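Local coordinates for protein probable manganase-dependent inorganic pyrophosphatase (Clostridium perfringens, PDB 3L31) that probably hydrolyses inorganic pyrophosphate to phosphate, and carries a regulatory region of CBS and DRTGG domains that binds the inhibitor AMP, at residues 58-63 with 177-182. Residues are numbered along the deposited sequence; the frame is centred on the assembly and turned at random. Where two conformers were deposited one is given.
Sequences ATYMDI and LIVQSL
Y60 reaches out from the last turn of helix 53-61 and meets V179 with the edge of its ring: CG1 of V179 lies in the ring plane, 3.8 Å from Y60 CD1 and equally close to CE1. Y60 was modelled in two conformers, and its ring contacts, its stack and its hydroxyl are described for one of them. The two side chains run past each other in opposite senses, and the V179 methyl that touches is the one anti to its backbone N (chi1 170°). Farther along the ring, Y60 OH comes to 3.7 Å from Q180 CG, where the side chains cross nearly at a right angle and the ring and amide planes stand 55° apart. That distance is van der Waals contact; in this conformer the hydroxyl is buried and has no polar partner in the model. The contact joins the end of a CBS-domain helix to the short 3-10 turn 179-181 of the DRTGG region, at the junction between the two domain types and at the dimer interface: Y60 stacks on Y60 of the second subunit, and R176 of that subunit packs on V179. T59 adds a second, purely apolar touch. Its OG1 is bonded back to N55 O, one turn earlier, while CG2, anti to the backbone N, packs 3.7 Å from L182 CD2. Within 177-182, the S181 hydroxyl OG bonds back to I178 O at 2.7 Å.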
# COMPACT_ATOMS: atom_id res chain seq x y z
N ALA A 58 -2.85 5.05 4.19
CA ALA A 58 -3.09 6.28 3.42
C ALA A 58 -1.91 6.57 2.50
O ALA A 58 -2.10 7.04 1.39
CB ALA A 58 -3.39 7.50 4.31
N THR A 59 -0.70 6.28 2.94
CA THR A 59 0.47 6.63 2.11
C THR A 59 0.50 5.89 0.77
O THR A 59 0.92 6.42 -0.26
CB THR A 59 1.80 6.42 2.84
OG1 THR A 59 1.84 7.25 4.01
CG2 THR A 59 2.95 6.78 1.92
N TYR A 60 0.02 4.65 0.78
CA TYR A 60 -0.08 3.88 -0.45
C TYR A 60 -1.28 4.29 -1.27
O TYR A 60 -1.18 4.58 -2.45
CB TYR A 60 -0.19 2.41 -0.14
CG TYR A 60 0.93 1.93 0.71
CD1 TYR A 60 2.23 2.32 0.44
CD2 TYR A 60 0.71 1.10 1.78
CE1 TYR A 60 3.27 1.90 1.22
CE2 TYR A 60 1.73 0.67 2.56
CZ TYR A 60 3.02 1.07 2.28
OH TYR A 60 4.06 0.63 3.05
N MET A 61 -2.42 4.33 -0.61
CA MET A 61 -3.71 4.55 -1.31
C MET A 61 -3.91 5.97 -1.86
O MET A 61 -4.85 6.23 -2.63
CB MET A 61 -4.90 4.25 -0.37
CG MET A 61 -4.82 2.90 0.33
SD MET A 61 -4.85 1.54 -0.84
CE MET A 61 -6.52 1.74 -1.45
N ASP A 62 -3.06 6.90 -1.45
CA ASP A 62 -3.27 8.33 -1.74
C ASP A 62 -1.97 9.01 -2.17
O ASP A 62 -1.32 9.72 -1.36
CB ASP A 62 -3.84 9.07 -0.51
CG ASP A 62 -5.21 8.56 -0.10
OD1 ASP A 62 -6.00 8.21 -1.00
OD2 ASP A 62 -5.52 8.54 1.11
N ILE A 63 -1.55 8.79 -3.41
CA ILE A 63 -0.34 9.46 -3.89
C ILE A 63 -0.40 9.82 -5.37
O ILE A 63 -0.35 8.97 -6.28
CB ILE A 63 0.96 8.64 -3.57
N LEU A 177 7.16 -1.82 -4.67
CA LEU A 177 7.92 -1.94 -3.42
C LEU A 177 8.42 -0.57 -2.96
O LEU A 177 8.42 -0.22 -1.77
CB LEU A 177 9.12 -2.91 -3.55
CG LEU A 177 8.75 -4.37 -3.42
CD1 LEU A 177 9.86 -5.31 -3.84
CD2 LEU A 177 8.36 -4.66 -1.93
N ILE A 178 8.90 0.19 -3.92
CA ILE A 178 9.75 1.36 -3.58
C ILE A 178 9.16 2.34 -2.56
O ILE A 178 9.90 2.98 -1.77
CB ILE A 178 10.21 2.11 -4.85
CG1 ILE A 178 11.37 3.04 -4.54
CG2 ILE A 178 9.08 2.83 -5.52
CD1 ILE A 178 12.26 3.16 -5.84
N VAL A 179 7.83 2.44 -2.55
CA VAL A 179 7.17 3.36 -1.62
C VAL A 179 7.22 2.87 -0.16
O VAL A 179 7.05 3.64 0.77
CB VAL A 179 5.80 3.74 -2.09
CG1 VAL A 179 5.00 4.52 -0.99
CG2 VAL A 179 5.97 4.64 -3.35
N GLN A 180 7.60 1.61 0.03
CA GLN A 180 7.84 1.06 1.36
C GLN A 180 9.11 1.52 2.03
O GLN A 180 9.34 1.23 3.23
CB GLN A 180 7.83 -0.49 1.30
CG GLN A 180 6.48 -0.91 0.79
CD GLN A 180 6.31 -2.38 0.78
OE1 GLN A 180 6.99 -3.11 1.51
NE2 GLN A 180 5.38 -2.86 -0.07
N SER A 181 9.90 2.25 1.26
CA SER A 181 11.20 2.76 1.68
C SER A 181 11.07 3.92 2.63
O SER A 181 11.98 4.21 3.39
CB SER A 181 11.98 3.29 0.48
OG SER A 181 12.13 2.25 -0.43
N LEU A 182 9.94 4.61 2.52
CA LEU A 182 9.76 5.91 3.19
C LEU A 182 10.01 5.84 4.70
O LEU A 182 9.62 4.86 5.36
CB LEU A 182 8.35 6.49 2.95
CG LEU A 182 8.05 7.47 1.79
CD1 LEU A 182 8.77 7.18 0.51
CD2 LEU A 182 6.57 7.40 1.54